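Local coordinates for protein putidaredoxin reductase (Pseudomonas putida, PDB 1Q1R) that probably passes electrons from NADH through its bound FAD to the iron-sulfur protein putidaredoxin, which supplies the cytochrome P450cam monooxygenase, at residues Y159-I169 with W328-I336; A281-H289 with R298-A309. One frame throughout, in Å; residues are numbered along the deposited sequence.

Contact 1. Residues Y159-I169 with W328-I336; sequences YIGLEVAATAI and WFWSDQYEI. With FAD (flavin-adenine dinucleotide), chain C.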
loop_
_atom_site.group_PDB
_atom_site.type_symbol
_atom_site.label_atom_id
_atom_site.label_comp_id
_atom_site.label_asym_id
_atom_site.label_seq_id
_atom_site.Cartn_x
_atom_site.Cartn_y
_atom_site.Cartn_z
ATOM N N TYR A 159 -7.575 -5.213 1.583
ATOM C CA TYR A 159 -8.112 -3.962 2.118
ATOM C C TYR A 159 -8.685 -3.034 1.046
ATOM O O TYR A 159 -9.724 -2.406 1.256
ATOM C CB TYR A 159 -7.048 -3.204 2.922
ATOM C CG TYR A 159 -6.718 -3.840 4.257
ATOM C CD1 TYR A 159 -5.593 -4.651 4.410
ATOM C CD2 TYR A 159 -7.546 -3.647 5.362
ATOM C CE1 TYR A 159 -5.302 -5.252 5.635
ATOM C CE2 TYR A 159 -7.269 -4.247 6.589
ATOM C CZ TYR A 159 -6.144 -5.047 6.719
ATOM O OH TYR A 159 -5.867 -5.638 7.931
ATOM N N ILE A 160 -8.017 -2.942 -0.098
ATOM C CA ILE A 160 -8.512 -2.074 -1.157
ATOM C C ILE A 160 -9.829 -2.617 -1.708
ATOM O O ILE A 160 -10.755 -1.854 -1.978
ATOM C CB ILE A 160 -7.488 -1.930 -2.304
ATOM C CG1 ILE A 160 -6.122 -1.531 -1.738
ATOM C CG2 ILE A 160 -7.960 -0.873 -3.294
ATOM C CD1 ILE A 160 -6.161 -0.353 -0.777
ATOM N N GLY A 161 -9.917 -3.935 -1.863
ATOM C CA GLY A 161 -11.148 -4.522 -2.361
ATOM C C GLY A 161 -12.284 -4.197 -1.410
ATOM O O GLY A 161 -13.392 -3.840 -1.827
ATOM N N LEU A 162 -12.004 -4.314 -0.116
ATOM C CA LEU A 162 -12.996 -4.017 0.913
ATOM C C LEU A 162 -13.370 -2.532 0.912
ATOM O O LEU A 162 -14.533 -2.173 1.111
ATOM C CB LEU A 162 -12.454 -4.418 2.284
ATOM C CG LEU A 162 -12.234 -5.928 2.439
ATOM C CD1 LEU A 162 -11.508 -6.215 3.755
ATOM C CD2 LEU A 162 -13.582 -6.638 2.382
ATOM N N GLU A 163 -12.382 -1.668 0.707
ATOM C CA GLU A 163 -12.653 -0.232 0.670
ATOM C C GLU A 163 -13.488 0.117 -0.561
ATOM O O GLU A 163 -14.345 1.002 -0.516
ATOM C CB GLU A 163 -11.342 0.549 0.679
ATOM C CG GLU A 163 -10.712 0.606 2.065
ATOM C CD GLU A 163 -9.423 1.387 2.090
ATOM O OE1 GLU A 163 -9.115 2.059 1.083
ATOM O OE2 GLU A 163 -8.719 1.335 3.123
ATOM N N VAL A 164 -13.239 -0.584 -1.662
ATOM C CA VAL A 164 -14.004 -0.357 -2.879
ATOM C C VAL A 164 -15.452 -0.789 -2.626
ATOM O O VAL A 164 -16.394 -0.065 -2.947
ATOM C CB VAL A 164 -13.422 -1.163 -4.054
ATOM C CG1 VAL A 164 -14.437 -1.245 -5.186
ATOM C CG2 VAL A 164 -12.141 -0.507 -4.543
ATOM N N ALA A 165 -15.624 -1.971 -2.035
ATOM C CA ALA A 165 -16.960 -2.485 -1.731
ATOM C C ALA A 165 -17.726 -1.531 -0.816
ATOM O O ALA A 165 -18.901 -1.252 -1.050
ATOM C CB ALA A 165 -16.859 -3.872 -1.077
ATOM N N ALA A 166 -17.063 -1.037 0.229
ATOM C CA ALA A 166 -17.702 -0.115 1.166
ATOM C C ALA A 166 -18.163 1.150 0.445
ATOM O O ALA A 166 -19.263 1.642 0.679
ATOM C CB ALA A 166 -16.734 0.251 2.290
ATOM N N THR A 167 -17.322 1.669 -0.444
ATOM C CA THR A 167 -17.669 2.876 -1.189
ATOM C C THR A 167 -18.820 2.616 -2.162
ATOM O O THR A 167 -19.721 3.450 -2.296
ATOM C CB THR A 167 -16.448 3.418 -1.959
ATOM O OG1 THR A 167 -15.406 3.717 -1.026
ATOM C CG2 THR A 167 -16.807 4.700 -2.711
ATOM N N ALA A 168 -18.802 1.463 -2.826
ATOM C CA ALA A 168 -19.868 1.125 -3.767
ATOM C C ALA A 168 -21.194 0.939 -3.028
ATOM O O ALA A 168 -22.246 1.361 -3.511
ATOM C CB ALA A 168 -19.517 -0.144 -4.539
ATOM N N ILE A 169 -21.141 0.295 -1.864
ATOM C CA ILE A 169 -22.338 0.073 -1.056
ATOM C C ILE A 169 -22.984 1.403 -0.689
ATOM O O ILE A 169 -24.207 1.551 -0.738
ATOM C CB ILE A 169 -22.002 -0.705 0.246
ATOM C CG1 ILE A 169 -22.057 -2.202 -0.032
ATOM C CG2 ILE A 169 -22.987 -0.344 1.361
ATOM C CD1 ILE A 169 -23.433 -2.684 -0.491
ATOM N N TRP A 328 3.437 0.364 9.872
ATOM C CA TRP A 328 2.011 0.509 10.124
ATOM C C TRP A 328 1.282 1.036 8.902
ATOM O O TRP A 328 1.901 1.521 7.948
ATOM C CB TRP A 328 1.741 1.436 11.320
ATOM C CG TRP A 328 2.053 2.890 11.095
ATOM C CD1 TRP A 328 3.273 3.489 11.185
ATOM C CD2 TRP A 328 1.118 3.925 10.750
ATOM N NE1 TRP A 328 3.160 4.835 10.922
ATOM C CE2 TRP A 328 1.849 5.128 10.650
ATOM C CE3 TRP A 328 -0.265 3.950 10.515
ATOM C CZ2 TRP A 328 1.244 6.350 10.325
ATOM C CZ3 TRP A 328 -0.868 5.162 10.192
ATOM C CH2 TRP A 328 -0.111 6.348 10.099
ATOM N N PHE A 329 -0.039 0.910 8.927
ATOM C CA PHE A 329 -0.871 1.400 7.842
ATOM C C PHE A 329 -2.296 1.490 8.359
ATOM O O PHE A 329 -2.576 1.100 9.497
ATOM C CB PHE A 329 -0.764 0.483 6.614
ATOM C CG PHE A 329 -1.521 -0.804 6.731
ATOM C CD1 PHE A 329 -2.830 -0.900 6.263
ATOM C CD2 PHE A 329 -0.925 -1.929 7.290
ATOM C CE1 PHE A 329 -3.533 -2.099 6.348
ATOM C CE2 PHE A 329 -1.619 -3.134 7.381
ATOM C CZ PHE A 329 -2.927 -3.219 6.909
ATOM N N TRP A 330 -3.188 2.025 7.540
ATOM C CA TRP A 330 -4.570 2.181 7.944
ATOM C C TRP A 330 -5.503 1.855 6.792
ATOM O O TRP A 330 -5.073 1.689 5.650
ATOM C CB TRP A 330 -4.820 3.619 8.421
ATOM C CG TRP A 330 -4.969 4.635 7.301
ATOM C CD1 TRP A 330 -6.139 5.103 6.767
ATOM C CD2 TRP A 330 -3.912 5.294 6.589
ATOM N NE1 TRP A 330 -5.875 6.015 5.769
ATOM C CE2 TRP A 330 -4.519 6.150 5.637
ATOM C CE3 TRP A 330 -2.512 5.244 6.661
ATOM C CZ2 TRP A 330 -3.773 6.956 4.766
ATOM C CZ3 TRP A 330 -1.769 6.047 5.792
ATOM C CH2 TRP A 330 -2.404 6.891 4.857
ATOM N N SER A 331 -6.784 1.758 7.117
ATOM C CA SER A 331 -7.823 1.474 6.144
ATOM C C SER A 331 -9.077 2.171 6.636
ATOM O O SER A 331 -9.321 2.243 7.842
ATOM C CB SER A 331 -8.066 -0.036 6.036
ATOM O OG SER A 331 -9.129 -0.325 5.142
ATOM N N ASP A 332 -9.858 2.707 5.706
ATOM C CA ASP A 332 -11.098 3.388 6.049
ATOM C C ASP A 332 -12.230 2.642 5.373
ATOM O O ASP A 332 -12.297 2.585 4.146
ATOM C CB ASP A 332 -11.094 4.835 5.547
ATOM C CG ASP A 332 -10.128 5.721 6.307
ATOM O OD1 ASP A 332 -9.977 6.901 5.913
ATOM O OD2 ASP A 332 -9.527 5.248 7.300
ATOM N N GLN A 333 -13.111 2.066 6.179
ATOM C CA GLN A 333 -14.257 1.327 5.671
ATOM C C GLN A 333 -15.462 1.717 6.522
ATOM O O GLN A 333 -15.422 1.605 7.746
ATOM C CB GLN A 333 -13.998 -0.178 5.775
ATOM C CG GLN A 333 -12.824 -0.670 4.930
ATOM C CD GLN A 333 -12.469 -2.115 5.227
ATOM O OE1 GLN A 333 -13.350 -2.962 5.389
ATOM N NE2 GLN A 333 -11.176 -2.408 5.285
ATOM N N TYR A 334 -16.522 2.186 5.870
ATOM C CA TYR A 334 -17.732 2.603 6.569
ATOM C C TYR A 334 -17.406 3.525 7.744
ATOM O O TYR A 334 -17.897 3.327 8.855
ATOM C CB TYR A 334 -18.508 1.382 7.075
ATOM C CG TYR A 334 -18.775 0.340 6.013
ATOM C CD1 TYR A 334 -18.155 -0.909 6.064
ATOM C CD2 TYR A 334 -19.638 0.604 4.953
ATOM C CE1 TYR A 334 -18.392 -1.873 5.081
ATOM C CE2 TYR A 334 -19.879 -0.350 3.964
ATOM C CZ TYR A 334 -19.255 -1.584 4.035
ATOM O OH TYR A 334 -19.503 -2.530 3.066
ATOM N N GLU A 335 -16.571 4.526 7.495
ATOM C CA GLU A 335 -16.186 5.500 8.517
ATOM C C GLU A 335 -15.546 4.894 9.765
ATOM O O GLU A 335 -15.489 5.540 10.810
ATOM C CB GLU A 335 -17.400 6.341 8.937
ATOM C CG GLU A 335 -17.972 7.224 7.834
ATOM C CD GLU A 335 -19.233 7.953 8.269
ATOM O OE1 GLU A 335 -19.165 8.760 9.221
ATOM O OE2 GLU A 335 -20.299 7.716 7.661
ATOM N N ILE A 336 -15.075 3.656 9.659
ATOM C CA ILE A 336 -14.430 2.989 10.783
ATOM C C ILE A 336 -12.923 3.240 10.726
ATOM O O ILE A 336 -12.297 3.068 9.682
ATOM C CB ILE A 336 -14.684 1.470 10.749
ATOM C CG1 ILE A 336 -16.167 1.191 10.980
ATOM C CG2 ILE A 336 -13.828 0.771 11.795
ATOM C CD1 ILE A 336 -16.531 -0.277 10.893
HETATM P PA FAD C . 3.729 4.024 -6.958
HETATM O O1A FAD C . 3.339 2.850 -7.775
HETATM O O2A FAD C . 2.659 4.853 -6.356
HETATM O O5B FAD C . 4.670 4.987 -7.825
HETATM C C5B FAD C . 5.636 4.470 -8.748
HETATM C C4B FAD C . 5.567 5.289 -10.049
HETATM O O4B FAD C . 6.778 5.054 -10.852
HETATM C C3B FAD C . 4.387 4.835 -10.922
HETATM O O3B FAD C . 3.816 5.979 -11.572
HETATM C C2B FAD C . 5.045 3.951 -11.953
HETATM O O2B FAD C . 4.278 3.939 -13.161
HETATM C C1B FAD C . 6.353 4.681 -12.182
HETATM N N9A FAD C . 7.378 3.883 -12.909
HETATM C C8A FAD C . 7.683 2.588 -12.714
HETATM N N7A FAD C . 8.641 2.230 -13.578
HETATM C C5A FAD C . 8.943 3.296 -14.315
HETATM C C6A FAD C . 9.843 3.526 -15.357
HETATM N N6A FAD C . 10.617 2.540 -15.808
HETATM N N1A FAD C . 9.915 4.761 -15.913
HETATM C C2A FAD C . 9.134 5.760 -15.477
HETATM N N3A FAD C . 8.262 5.558 -14.479
HETATM C C4A FAD C . 8.150 4.343 -13.888
HETATM N N1 FAD C . -1.368 2.921 1.907
HETATM C C2 FAD C . -1.650 3.243 3.240
HETATM O O2 FAD C . -0.739 3.299 4.065
HETATM N N3 FAD C . -2.976 3.513 3.621
HETATM C C4 FAD C . -4.014 3.465 2.660
HETATM O O4 FAD C . -5.162 3.747 2.998
HETATM C C4X FAD C . -3.728 3.139 1.324
HETATM N N5 FAD C . -4.713 3.141 0.379
HETATM C C5X FAD C . -4.458 2.900 -0.940
HETATM C C6 FAD C . -5.502 2.940 -1.887
HETATM C C7 FAD C . -5.233 2.716 -3.257
HETATM C C7M FAD C . -6.397 2.731 -4.266
HETATM C C8 FAD C . -3.905 2.456 -3.682
HETATM C C8M FAD C . -3.570 2.233 -5.165
HETATM C C9 FAD C . -2.866 2.415 -2.736
HETATM C C9A FAD C . -3.135 2.634 -1.367
HETATM N N10 FAD C . -2.095 2.612 -0.399
HETATM C C10 FAD C . -2.399 2.872 0.953
HETATM C "C1'" FAD C . -0.689 2.303 -0.803
HETATM C "C2'" FAD C . 0.144 3.584 -0.883
HETATM O "O2'" FAD C . -0.571 4.560 -1.647
HETATM C "C3'" FAD C . 1.516 3.311 -1.527
HETATM O "O3'" FAD C . 2.170 2.258 -0.807
HETATM C "C4'" FAD C . 2.388 4.573 -1.502
HETATM O "O4'" FAD C . 1.730 5.624 -2.213
HETATM C "C5'" FAD C . 3.771 4.338 -2.135
HETATM O "O5'" FAD C . 3.698 4.175 -3.561
HETATM P P FAD C . 5.068 4.225 -4.418
HETATM O O1P FAD C . 5.387 5.641 -4.694
HETATM O O2P FAD C . 6.077 3.412 -3.704
HETATM O O3P FAD C . 4.699 3.445 -5.794
HETATM O O HOH W 1 -5.866 0.864 3.273
#
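Glu163 OE2 is gripped by two donors from the strand, the hydroxyl of Ser331 and the backbone N-H of Asp332, and a water that also sits on Trp330 O lies within bonding distance. Here the helix that begins within the second GxGxxG-like motif of this glutathione reductase fold runs nearly parallel to the edge strand 328-333 of the C-terminal sheet, their axes 23° apart. Ser331 OG, 2.6 Å from Glu163 OE2, takes the anti lone pair, whereas Asp332 N, 3.1 Å from the same oxygen, comes in from above the carboxylate plane. The other oxygen, OE1, is held by Lys50 and Ser49, so the buried carboxylate is pinned at both ends and probably stays charged. Ser331 OG sits anti to its backbone N (chi1 177°), which brings it to the helix; there it also accepts an almost straight bond from Gln333 NE2, at 2.9 Å. Gln333 lays its amide against Leu162 CB, and its OE1 is hydrogen-bonded to His201 NE2.

Aromatic rings close both ends. Phe329 turns its edge to one face of Tyr159 in a T-shaped pair, planes at 74° and Phe329 CZ 3.4 Å from Tyr159 CE1. On the other side of the strand, Trp330 lays a face over the pyrimidine end of the flavin, with its CE3 3.5 Å from FAD N3, while Ile160 CD1 touches FAD C6. At the far end, within the type I' turn Gln333-Ile336, Tyr334 places its ring face on Ala166, whose CB stands 3.7 Å from the ring centroid, a CH-pi contact.

Contact 2. Residues A281-H289 with R298-A309; sequences AVGDCARFH and RIESVPNALEQA. With FAD (flavin-adenine dinucleotide), chain C.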
loop_
_atom_site.group_PDB
_atom_site.type_symbol
_atom_site.label_atom_id
_atom_site.label_comp_id
_atom_site.label_asym_id
_atom_site.label_seq_id
_atom_site.Cartn_x
_atom_site.Cartn_y
_atom_site.Cartn_z
ATOM N N ALA A 281 16.798 2.128 -3.825
ATOM C CA ALA A 281 15.411 1.774 -4.130
ATOM C C ALA A 281 14.565 2.258 -2.953
ATOM O O ALA A 281 15.068 2.368 -1.835
ATOM C CB ALA A 281 15.262 0.273 -4.311
ATOM N N VAL A 282 13.285 2.537 -3.195
ATOM C CA VAL A 282 12.418 3.055 -2.136
ATOM C C VAL A 282 10.932 2.835 -2.428
ATOM O O VAL A 282 10.512 2.853 -3.586
ATOM C CB VAL A 282 12.675 4.573 -1.959
ATOM C CG1 VAL A 282 12.340 5.302 -3.248
ATOM C CG2 VAL A 282 11.869 5.133 -0.801
ATOM N N GLY A 283 10.144 2.626 -1.373
ATOM C CA GLY A 283 8.711 2.442 -1.534
ATOM C C GLY A 283 8.223 1.023 -1.744
ATOM O O GLY A 283 8.851 0.064 -1.301
ATOM N N ASP A 284 7.084 0.900 -2.421
ATOM C CA ASP A 284 6.468 -0.393 -2.706
ATOM C C ASP A 284 7.407 -1.382 -3.400
ATOM O O ASP A 284 7.251 -2.587 -3.254
ATOM C CB ASP A 284 5.233 -0.210 -3.602
ATOM C CG ASP A 284 4.063 0.446 -2.884
ATOM O OD1 ASP A 284 4.244 0.973 -1.767
ATOM O OD2 ASP A 284 2.951 0.436 -3.453
ATOM N N CYS A 285 8.371 -0.870 -4.158
ATOM C CA CYS A 285 9.287 -1.731 -4.904
ATOM C C CYS A 285 10.491 -2.234 -4.127
ATOM O O CYS A 285 11.224 -3.093 -4.619
ATOM C CB CYS A 285 9.803 -0.997 -6.143
ATOM S SG CYS A 285 11.114 0.212 -5.806
ATOM N N ALA A 286 10.696 -1.717 -2.922
ATOM C CA ALA A 286 11.867 -2.091 -2.138
ATOM C C ALA A 286 11.729 -3.227 -1.135
ATOM O O ALA A 286 10.844 -3.221 -0.277
ATOM C CB ALA A 286 12.414 -0.851 -1.429
ATOM N N ARG A 287 12.616 -4.211 -1.260
ATOM C CA ARG A 287 12.647 -5.326 -0.325
ATOM C C ARG A 287 13.838 -5.021 0.576
ATOM O O ARG A 287 14.975 -4.954 0.117
ATOM C CB ARG A 287 12.857 -6.662 -1.039
ATOM C CG ARG A 287 13.040 -7.830 -0.063
ATOM C CD ARG A 287 12.774 -9.154 -0.732
ATOM N NE ARG A 287 11.378 -9.259 -1.139
ATOM C CZ ARG A 287 10.369 -9.477 -0.304
ATOM N NH1 ARG A 287 10.597 -9.621 0.994
ATOM N NH2 ARG A 287 9.130 -9.550 -0.767
ATOM N N PHE A 288 13.568 -4.814 1.858
ATOM C CA PHE A 288 14.621 -4.477 2.804
ATOM C C PHE A 288 14.619 -5.412 4.005
ATOM O O PHE A 288 13.672 -6.167 4.222
ATOM C CB PHE A 288 14.436 -3.036 3.275
ATOM C CG PHE A 288 13.186 -2.821 4.087
ATOM C CD1 PHE A 288 13.241 -2.795 5.478
ATOM C CD2 PHE A 288 11.949 -2.660 3.461
ATOM C CE1 PHE A 288 12.080 -2.610 6.234
ATOM C CE2 PHE A 288 10.781 -2.475 4.211
ATOM C CZ PHE A 288 10.851 -2.450 5.596
ATOM N N HIS A 289 15.687 -5.352 4.789
ATOM C CA HIS A 289 15.790 -6.194 5.970
ATOM C C HIS A 289 15.269 -5.469 7.205
ATOM O O HIS A 289 15.781 -4.420 7.587
ATOM C CB HIS A 289 17.241 -6.633 6.186
ATOM C CG HIS A 289 17.430 -7.515 7.383
ATOM N ND1 HIS A 289 17.648 -7.014 8.647
ATOM C CD2 HIS A 289 17.378 -8.861 7.513
ATOM C CE1 HIS A 289 17.719 -8.015 9.507
ATOM N NE2 HIS A 289 17.559 -9.146 8.845
ATOM N N ARG A 298 8.927 -6.589 2.108
ATOM C CA ARG A 298 8.637 -5.543 1.129
ATOM C C ARG A 298 7.275 -5.011 1.569
ATOM O O ARG A 298 6.295 -5.752 1.615
ATOM C CB ARG A 298 8.553 -6.090 -0.305
ATOM C CG ARG A 298 8.301 -4.972 -1.345
ATOM C CD ARG A 298 8.461 -5.453 -2.782
ATOM N NE ARG A 298 7.492 -6.489 -3.113
ATOM C CZ ARG A 298 6.194 -6.270 -3.283
ATOM N NH1 ARG A 298 5.704 -5.043 -3.157
ATOM N NH2 ARG A 298 5.386 -7.281 -3.560
ATOM N N ILE A 299 7.213 -3.731 1.904
ATOM C CA ILE A 299 5.964 -3.163 2.389
ATOM C C ILE A 299 5.319 -2.169 1.438
ATOM O O ILE A 299 5.986 -1.308 0.874
ATOM C CB ILE A 299 6.185 -2.494 3.769
ATOM C CG1 ILE A 299 6.724 -3.538 4.753
ATOM C CG2 ILE A 299 4.880 -1.895 4.291
ATOM C CD1 ILE A 299 6.871 -3.034 6.165
ATOM N N GLU A 300 4.008 -2.300 1.277
ATOM C CA GLU A 300 3.236 -1.422 0.407
ATOM C C GLU A 300 2.344 -0.528 1.266
ATOM O O GLU A 300 1.207 -0.884 1.554
ATOM C CB GLU A 300 2.369 -2.268 -0.543
ATOM C CG GLU A 300 3.163 -3.061 -1.582
ATOM C CD GLU A 300 2.358 -4.199 -2.215
ATOM O OE1 GLU A 300 1.114 -4.212 -2.093
ATOM O OE2 GLU A 300 2.977 -5.078 -2.846
ATOM N N SER A 301 2.858 0.627 1.686
ATOM C CA SER A 301 2.061 1.537 2.503
ATOM C C SER A 301 2.589 2.960 2.428
ATOM O O SER A 301 3.733 3.199 2.033
ATOM C CB SER A 301 2.075 1.098 3.974
ATOM O OG SER A 301 3.265 1.542 4.615
ATOM N N VAL A 302 1.748 3.911 2.820
ATOM C CA VAL A 302 2.151 5.306 2.823
ATOM C C VAL A 302 3.223 5.518 3.891
ATOM O O VAL A 302 4.278 6.087 3.616
ATOM C CB VAL A 302 0.946 6.238 3.099
ATOM C CG1 VAL A 302 1.435 7.631 3.494
ATOM C CG2 VAL A 302 0.069 6.325 1.853
ATOM N N PRO A 303 2.977 5.046 5.123
ATOM C CA PRO A 303 3.999 5.245 6.158
ATOM C C PRO A 303 5.356 4.682 5.741
ATOM O O PRO A 303 6.395 5.300 5.984
ATOM C CB PRO A 303 3.408 4.522 7.369
ATOM C CG PRO A 303 1.921 4.723 7.167
ATOM C CD PRO A 303 1.773 4.411 5.688
ATOM N N ASN A 304 5.346 3.520 5.098
ATOM C CA ASN A 304 6.593 2.906 4.660
ATOM C C ASN A 304 7.310 3.782 3.635
ATOM O O ASN A 304 8.526 3.976 3.711
ATOM C CB ASN A 304 6.324 1.519 4.071
ATOM C CG ASN A 304 7.594 0.835 3.601
ATOM O OD1 ASN A 304 7.777 0.587 2.404
ATOM N ND2 ASN A 304 8.485 0.532 4.540
ATOM N N ALA A 305 6.559 4.322 2.681
ATOM C CA ALA A 305 7.155 5.175 1.658
ATOM C C ALA A 305 7.744 6.431 2.286
ATOM O O ALA A 305 8.839 6.861 1.923
ATOM C CB ALA A 305 6.108 5.558 0.609
ATOM N N LEU A 306 7.017 7.023 3.228
ATOM C CA LEU A 306 7.489 8.234 3.887
ATOM C C LEU A 306 8.777 7.962 4.668
ATOM O O LEU A 306 9.766 8.684 4.523
ATOM C CB LEU A 306 6.407 8.781 4.823
ATOM C CG LEU A 306 5.102 9.224 4.145
ATOM C CD1 LEU A 306 4.068 9.642 5.196
ATOM C CD2 LEU A 306 5.393 10.376 3.201
ATOM N N GLU A 307 8.760 6.914 5.485
ATOM C CA GLU A 307 9.922 6.551 6.289
ATOM C C GLU A 307 11.142 6.288 5.409
ATOM O O GLU A 307 12.208 6.868 5.625
ATOM C CB GLU A 307 9.607 5.317 7.142
ATOM C CG GLU A 307 10.810 4.750 7.894
ATOM C CD GLU A 307 10.446 3.603 8.821
ATOM O OE1 GLU A 307 9.598 2.768 8.442
ATOM O OE2 GLU A 307 11.019 3.525 9.926
ATOM N N GLN A 308 10.981 5.430 4.405
ATOM C CA GLN A 308 12.085 5.112 3.508
ATOM C C GLN A 308 12.568 6.325 2.718
ATOM O O GLN A 308 13.771 6.522 2.543
ATOM C CB GLN A 308 11.688 3.983 2.548
ATOM C CG GLN A 308 11.487 2.649 3.243
ATOM C CD GLN A 308 11.359 1.474 2.281
ATOM O OE1 GLN A 308 11.124 0.343 2.704
ATOM N NE2 GLN A 308 11.521 1.736 0.988
ATOM N N ALA A 309 11.635 7.144 2.248
ATOM C CA ALA A 309 11.995 8.330 1.476
ATOM C C ALA A 309 12.765 9.334 2.335
ATOM O O ALA A 309 13.693 9.992 1.863
ATOM C CB ALA A 309 10.739 8.982 0.900
HETATM P PA FAD C . 3.729 4.024 -6.958
HETATM O O1A FAD C . 3.339 2.850 -7.775
HETATM O O2A FAD C . 2.659 4.853 -6.356
HETATM O O5B FAD C . 4.670 4.987 -7.825
HETATM C C5B FAD C . 5.636 4.470 -8.748
HETATM C C4B FAD C . 5.567 5.289 -10.049
HETATM O O4B FAD C . 6.778 5.054 -10.852
HETATM C C3B FAD C . 4.387 4.835 -10.922
HETATM O O3B FAD C . 3.816 5.979 -11.572
HETATM C C2B FAD C . 5.045 3.951 -11.953
HETATM O O2B FAD C . 4.278 3.939 -13.161
HETATM C C1B FAD C . 6.353 4.681 -12.182
HETATM N N9A FAD C . 7.378 3.883 -12.909
HETATM C C8A FAD C . 7.683 2.588 -12.714
HETATM N N7A FAD C . 8.641 2.230 -13.578
HETATM C C5A FAD C . 8.943 3.296 -14.315
HETATM C C6A FAD C . 9.843 3.526 -15.357
HETATM N N6A FAD C . 10.617 2.540 -15.808
HETATM N N1A FAD C . 9.915 4.761 -15.913
HETATM C C2A FAD C . 9.134 5.760 -15.477
HETATM N N3A FAD C . 8.262 5.558 -14.479
HETATM C C4A FAD C . 8.150 4.343 -13.888
HETATM N N1 FAD C . -1.368 2.921 1.907
HETATM C C2 FAD C . -1.650 3.243 3.240
HETATM O O2 FAD C . -0.739 3.299 4.065
HETATM N N3 FAD C . -2.976 3.513 3.621
HETATM C C4 FAD C . -4.014 3.465 2.660
HETATM O O4 FAD C . -5.162 3.747 2.998
HETATM C C4X FAD C . -3.728 3.139 1.324
HETATM N N5 FAD C . -4.713 3.141 0.379
HETATM C C5X FAD C . -4.458 2.900 -0.940
HETATM C C6 FAD C . -5.502 2.940 -1.887
HETATM C C7 FAD C . -5.233 2.716 -3.257
HETATM C C7M FAD C . -6.397 2.731 -4.266
HETATM C C8 FAD C . -3.905 2.456 -3.682
HETATM C C8M FAD C . -3.570 2.233 -5.165
HETATM C C9 FAD C . -2.866 2.415 -2.736
HETATM C C9A FAD C . -3.135 2.634 -1.367
HETATM N N10 FAD C . -2.095 2.612 -0.399
HETATM C C10 FAD C . -2.399 2.872 0.953
HETATM C "C1'" FAD C . -0.689 2.303 -0.803
HETATM C "C2'" FAD C . 0.144 3.584 -0.883
HETATM O "O2'" FAD C . -0.571 4.560 -1.647
HETATM C "C3'" FAD C . 1.516 3.311 -1.527
HETATM O "O3'" FAD C . 2.170 2.258 -0.807
HETATM C "C4'" FAD C . 2.388 4.573 -1.502
HETATM O "O4'" FAD C . 1.730 5.624 -2.213
HETATM C "C5'" FAD C . 3.771 4.338 -2.135
HETATM O "O5'" FAD C . 3.698 4.175 -3.561
HETATM P P FAD C . 5.068 4.225 -4.418
HETATM O O1P FAD C . 5.387 5.641 -4.694
HETATM O O2P FAD C . 6.077 3.412 -3.704
HETATM O O3P FAD C . 4.699 3.445 -5.794
HETATM O O HOH W 2 9.043 -1.821 0.992
HETATM O O HOH W 3 5.784 1.830 0.437
#
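Asp284 and Glu300 pack side by side at the FAD, with Asp284 OD1 3.4 Å from Glu300 CA, in the stretch of the reductase fold that holds the ribityl chain and pyrophosphate. Asp284 OD1 takes the proton of FAD O3' over 2.6 Å, its backbone N donates to FAD O2P, and OD2 is salt-bridged to Arg134. Around it the segments pack tightly. Gly283 lies against Ala305, their CA atoms 4.5 Å apart, with phosphate oxygen O2P on the side where a side chain would project, and Val282 CG2 meets Gln308 CB at 3.5 Å. Arg298 bends at chi3 (62°), which carries its NH1 to Asp284 O at 2.9 Å; the same nitrogen forms a salt bridge with Glu300 OE2. Water 2 ties Gly283 O and Ala286 O to Ile299 N, 2.6 Å from Ala286 O and 2.8 Å from Ile299 N. Ser301 is the N-cap of helix 302-316, its OG accepting from Asn304 N, and Val302 N donates to FAD O2.

The looser, more open side is that of Arg287 and Phe288, both partly exposed. Arg287 sets one guanidinium face over Arg298 CB, and both NE atoms donate to Asn264 O, which probably eases the closeness of the two like charges. Phe288 meets Ile299 CD1 with its ring edge, CZ at 4.1 Å.

Strand 286-290 is the middle strand of a small sheet, between 266-267 and 295-298, while helix 302-316 rests its Ala309 and Leu306 on helix 14-25 and its Pro303 on strand 328-333.

How the contacts relate
Contact 2 is the more deeply buried of the two and lies nearer the centre of the chain; contact 1 is partly buried and joins a helix of the pyridine nucleotide-disulphide oxidoreductase part to the edge strand of the C-terminal sheet. They share the FAD. Contact 1 offers it apolar and aromatic surface at the isoalloxazine, whereas contact 2 supplies directional polar bonds along the ribityl chain, phosphate and pyrimidine oxygen. Helix 302-316 leads on to strand 328-333, and the two contacts touch there: Trp330 CZ3 lies 3.8 Å from Val302 CB, and Pro303 packs on Trp328. Along the sequence, contact 2 is nested within the loop that contact 1 closes.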